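Local coordinates for rieske iron-sulfur protein soxF (Sulfolobus acidocaldarius, PDB 1JM1) that carries a [2Fe-2S] cluster in its soluble domain and probably passes electrons along the archaeal respiratory chain, at residues C44-L49 and G85-F90; Q50-Q55 and K118-H123. All blocks are in the same frame, centred on the assembly; numbering follows the deposited sequence.

Contact 1: residues C44-L49 and G85-F90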
# COMPACT_ATOMS: atom_id res chain seq x y z
N CYS A 44 0.69 -3.64 -5.54
CA CYS A 44 0.25 -3.01 -4.32
C CYS A 44 -0.08 -4.05 -3.30
O CYS A 44 -0.23 -5.24 -3.64
CB CYS A 44 -1.03 -2.17 -4.60
SG CYS A 44 -0.82 -0.83 -5.80
N PHE A 45 -0.29 -3.67 -2.04
CA PHE A 45 -0.85 -4.60 -1.06
C PHE A 45 -1.81 -3.90 -0.15
O PHE A 45 -1.58 -2.76 0.27
CB PHE A 45 0.27 -5.32 -0.28
CG PHE A 45 1.14 -4.43 0.56
CD1 PHE A 45 0.88 -4.23 1.89
CD2 PHE A 45 2.22 -3.77 0.01
CE1 PHE A 45 1.64 -3.38 2.64
CE2 PHE A 45 2.98 -2.89 0.77
CZ PHE A 45 2.71 -2.70 2.08
N LEU A 46 -2.85 -4.62 0.22
CA LEU A 46 -3.68 -4.32 1.37
C LEU A 46 -3.01 -4.86 2.59
O LEU A 46 -2.38 -5.91 2.55
CB LEU A 46 -5.10 -5.00 1.33
CG LEU A 46 -6.03 -4.86 0.23
CD1 LEU A 46 -7.35 -5.63 0.48
CD2 LEU A 46 -6.44 -3.40 0.02
N VAL A 47 -3.20 -4.17 3.72
CA VAL A 47 -2.74 -4.68 5.01
C VAL A 47 -3.76 -4.32 6.06
O VAL A 47 -4.23 -3.17 6.11
CB VAL A 47 -1.35 -4.18 5.36
CG1 VAL A 47 -1.23 -2.65 5.40
CG2 VAL A 47 -0.84 -4.81 6.68
N ASP A 48 -4.12 -5.30 6.89
CA ASP A 48 -4.93 -5.04 8.08
C ASP A 48 -3.97 -4.73 9.18
O ASP A 48 -3.28 -5.61 9.73
CB ASP A 48 -5.85 -6.18 8.41
CG ASP A 48 -6.73 -5.85 9.62
OD1 ASP A 48 -6.33 -5.16 10.53
OD2 ASP A 48 -7.84 -6.46 9.70
N LEU A 49 -3.83 -3.41 9.52
CA LEU A 49 -2.82 -3.01 10.48
C LEU A 49 -3.13 -3.49 11.87
O LEU A 49 -2.16 -3.63 12.68
CB LEU A 49 -2.55 -1.53 10.45
CG LEU A 49 -1.81 -0.99 9.21
CD1 LEU A 49 -1.62 0.51 9.29
CD2 LEU A 49 -0.42 -1.62 9.04
N GLY A 85 -12.36 -0.73 10.53
CA GLY A 85 -11.65 0.51 10.23
C GLY A 85 -10.13 0.36 10.10
O GLY A 85 -9.46 1.39 10.23
N THR A 86 -9.62 -0.83 9.85
CA THR A 86 -8.19 -1.08 10.02
C THR A 86 -7.47 -1.50 8.75
O THR A 86 -6.30 -1.88 8.84
CB THR A 86 -7.99 -2.13 11.13
OG1 THR A 86 -8.74 -3.29 10.77
CG2 THR A 86 -8.43 -1.59 12.49
N ILE A 87 -8.12 -1.47 7.59
CA ILE A 87 -7.50 -1.91 6.35
C ILE A 87 -6.99 -0.72 5.55
O ILE A 87 -7.75 0.23 5.27
CB ILE A 87 -8.46 -2.76 5.52
CG1 ILE A 87 -8.80 -4.05 6.29
CG2 ILE A 87 -7.84 -3.06 4.16
CD1 ILE A 87 -9.91 -4.82 5.75
N PHE A 88 -5.72 -0.79 5.18
CA PHE A 88 -4.99 0.22 4.44
C PHE A 88 -4.33 -0.45 3.23
O PHE A 88 -4.32 -1.69 3.13
CB PHE A 88 -3.91 0.87 5.34
CG PHE A 88 -4.51 1.55 6.54
CD1 PHE A 88 -4.79 0.85 7.69
CD2 PHE A 88 -4.81 2.89 6.48
CE1 PHE A 88 -5.34 1.48 8.80
CE2 PHE A 88 -5.37 3.55 7.56
CZ PHE A 88 -5.60 2.83 8.72
N ALA A 89 -3.74 0.34 2.36
CA ALA A 89 -3.03 -0.20 1.21
C ALA A 89 -1.92 0.72 0.79
O ALA A 89 -1.99 1.94 0.92
CB ALA A 89 -4.00 -0.42 0.05
N PHE A 90 -0.87 0.11 0.21
CA PHE A 90 0.34 0.82 -0.20
C PHE A 90 0.79 0.27 -1.54
O PHE A 90 0.59 -0.89 -1.90
CB PHE A 90 1.45 0.63 0.83
CG PHE A 90 1.15 1.21 2.19
CD1 PHE A 90 0.45 0.48 3.13
CD2 PHE A 90 1.56 2.51 2.50
CE1 PHE A 90 0.12 1.03 4.35
CE2 PHE A 90 1.26 3.05 3.74
CZ PHE A 90 0.56 2.32 4.64
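The rings of Phe45 and Phe90 lie nearly parallel, planes at 28°, but offset so strongly that little of one lies over the other, centroids 5.8 Å apart. Ring atoms CZ and CE2 of Phe45 reach Phe90 CB, 3.8 Å from CZ; ring to ring, Phe45 CZ comes 4.0 Å from Phe90 CD1. At the edge of the Phe90 ring, near its plane, lies Val47 CG1, 4.1 Å from CE1. The Phe88 ring has Val47 O at its edge, while Leu49 CD1 comes within 3.6 Å of Phe88 CD1, the side chains crossing at about a right angle. Regular antiparallel pairing of alternating type carries these groups in the buried interior, with 85-90 in the Rieske [2Fe-2S] domain: Val47 N to Phe88 O (2.8 Å) and three similar bonds join the hydrogen-bonded pairs. Where strand 43-48 ends, Leu49 N bonds Thr86 O (3.0 Å) and Thr86 OG1 donates to Asp48 OD1 (3.1 Å) from above the carboxylate plane; the same oxygen N-caps the following helix through Ala51 N. Strand 43-48 lies between 32-36 and 87-91. Leu46, Ile87 and Ala89 face strand 151-155, helix 18-28 also covering Leu46 and Ile87, whereas Phe90 packs on Leu133, Leu148 and Ile150.

Contact 2: residues Q50-Q55 and K118-H123. With MG (magnesium ion), chain B.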
# COMPACT_ATOMS: atom_id res chain seq x y z
N GLN A 50 -4.36 -3.76 12.23
CA GLN A 50 -4.67 -4.33 13.55
C GLN A 50 -4.29 -5.78 13.61
O GLN A 50 -3.71 -6.24 14.60
CB GLN A 50 -6.16 -4.07 13.86
CG GLN A 50 -6.57 -4.69 15.22
CD GLN A 50 -8.01 -4.26 15.57
OE1 GLN A 50 -8.14 -3.86 16.69
NE2 GLN A 50 -8.95 -4.48 14.75
N ALA A 51 -4.61 -6.57 12.56
CA ALA A 51 -4.16 -7.94 12.56
C ALA A 51 -2.64 -8.02 12.61
O ALA A 51 -2.06 -8.87 13.31
CB ALA A 51 -4.72 -8.67 11.32
N LEU A 52 -1.97 -7.11 11.93
CA LEU A 52 -0.52 -7.13 11.87
C LEU A 52 0.12 -6.79 13.24
O LEU A 52 1.03 -7.47 13.68
CB LEU A 52 -0.04 -6.17 10.79
CG LEU A 52 1.47 -6.19 10.56
CD1 LEU A 52 1.87 -7.45 9.80
CD2 LEU A 52 1.89 -4.91 9.81
N THR A 53 -0.32 -5.66 13.82
CA THR A 53 0.35 -5.06 14.97
C THR A 53 -0.30 -5.40 16.30
O THR A 53 0.34 -5.15 17.35
CB THR A 53 0.41 -3.52 14.87
OG1 THR A 53 -0.89 -2.98 15.04
CG2 THR A 53 1.03 -3.02 13.58
N GLY A 54 -1.50 -5.81 16.32
CA GLY A 54 -2.27 -5.94 17.55
C GLY A 54 -2.86 -4.64 18.03
O GLY A 54 -3.64 -4.69 18.98
N GLN A 55 -2.68 -3.54 17.43
CA GLN A 55 -3.13 -2.20 17.75
C GLN A 55 -4.28 -1.77 16.85
O GLN A 55 -4.29 -2.07 15.66
CB GLN A 55 -2.03 -1.18 17.63
CG GLN A 55 -0.83 -1.41 18.49
CD GLN A 55 0.25 -0.36 18.34
OE1 GLN A 55 1.44 -0.67 18.21
NE2 GLN A 55 -0.11 0.91 18.30
N LYS A 118 5.36 -6.08 14.49
CA LYS A 118 5.05 -5.35 15.72
C LYS A 118 5.08 -3.86 15.47
O LYS A 118 4.32 -3.09 16.09
CB LYS A 118 6.05 -5.70 16.80
CG LYS A 118 5.82 -5.06 18.13
CD LYS A 118 6.82 -5.63 19.21
CE LYS A 118 6.95 -4.73 20.41
NZ LYS A 118 8.23 -4.68 21.21
N GLY A 119 5.96 -3.40 14.61
CA GLY A 119 6.11 -1.95 14.34
C GLY A 119 5.44 -1.47 13.08
O GLY A 119 5.53 -0.28 12.80
N ALA A 120 4.87 -2.34 12.28
CA ALA A 120 4.35 -2.00 10.96
C ALA A 120 5.37 -1.28 10.12
O ALA A 120 5.05 -0.32 9.41
CB ALA A 120 3.04 -1.24 11.04
N ASP A 121 6.62 -1.77 10.14
CA ASP A 121 7.71 -1.17 9.40
C ASP A 121 8.13 -2.05 8.26
O ASP A 121 8.42 -3.26 8.45
CB ASP A 121 8.90 -0.91 10.34
CG ASP A 121 8.64 0.17 11.35
OD1 ASP A 121 8.02 1.20 10.99
OD2 ASP A 121 9.06 -0.01 12.50
N LEU A 122 8.15 -1.53 7.05
CA LEU A 122 8.45 -2.28 5.84
C LEU A 122 9.87 -1.93 5.36
O LEU A 122 10.13 -0.76 5.00
CB LEU A 122 7.42 -1.99 4.78
CG LEU A 122 7.57 -2.71 3.45
CD1 LEU A 122 7.72 -4.23 3.61
CD2 LEU A 122 6.35 -2.39 2.57
N HIS A 123 10.78 -2.90 5.42
CA HIS A 123 12.21 -2.71 5.20
C HIS A 123 12.60 -3.31 3.84
O HIS A 123 12.43 -4.53 3.61
CB HIS A 123 12.93 -3.39 6.39
CG HIS A 123 14.41 -3.34 6.39
ND1 HIS A 123 15.07 -3.45 7.60
CD2 HIS A 123 15.36 -3.22 5.44
CE1 HIS A 123 16.36 -3.41 7.32
NE2 HIS A 123 16.61 -3.27 6.02
MG MG B . 9.10 1.42 14.07
O HOH W 1 2.42 -3.49 17.99
O HOH W 2 7.04 1.28 14.47
O HOH W 3 8.69 2.90 12.85
O HOH W 4 11.20 1.84 13.88
O HOH W 5 9.20 2.80 15.62
O HOH W 6 9.52 -0.08 15.35
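Thr53 and Leu52 meet Ala120 through methyl groups, a small apolar patch where the last turn of a short helix rests on the turn leading into strand 121-123. Thr53 CG2 approaches Ala120 CB most closely, at 3.7 Å, and Leu52 CD2 stands 4.0 Å from the same CB. In Leu52, CG is anti to the backbone N (chi1 -175°), and chi2 of 75° leaves CD2 roughly anti to CA, carrying it to Ala120 CA and CB. The Thr53 rotamer divides the work between its two branches: CG2, anti to the carbonyl carbon, reaches Ala120, while OG1 lies between the backbone N and the carbonyl carbon (chi1 70°). There OG1 accepts from Gln55 N at 3.0 Å, forming an ST turn, and is also hydrogen-bonded to Leu49 O one turn back. Gly54, between Thr53 and Gln55, is the first residue past the helix and has positive phi.

No direct hydrogen bond crosses this contact; water 1 lies 2.7 Å from both Thr53 O and Lys118 O and bridges them. Beyond Ala120, Asp121 binds the magnesium ion through OD2 at 2.1 Å, and five waters complete six-fold coordination. Two of these waters are held in turn: water 3 donates to Asp121 OD1 (2.6 Å) and water 2 to Gly119 O, so these second-shell oxygens help fix the hydrated ion at the turn.

Ala120 and Asp121 both face Tyr116 in a G1 beta bulge. Strand 121-123 lies between 114-116 and 130-132 in the six-stranded mixed sheet, and Leu52 extends the helix packing onto Leu115 and Ala117.

Contact 1 is a buried strand pair near the centre of the chain, whereas contact 2 is a surface contact joining a helix end to a turn. The first combines regular backbone hydrogen bonds with aromatic and aliphatic packing; the second relies on a few methyl contacts and a bridging water, beside a hydrated magnesium ion. They are continuous through strand 43-48 and helix 49-53, which follow each other in the chain; the centres of the two contacts are about 11 Å apart. Apolar packing also joins them directly: Phe45 CZ lies 3.7 Å from Leu122 CD2, and Leu49 CD2 approaches Ala120 CB. The three-stranded and six-stranded sheets meet between the contacts, at Phe45 and Leu122.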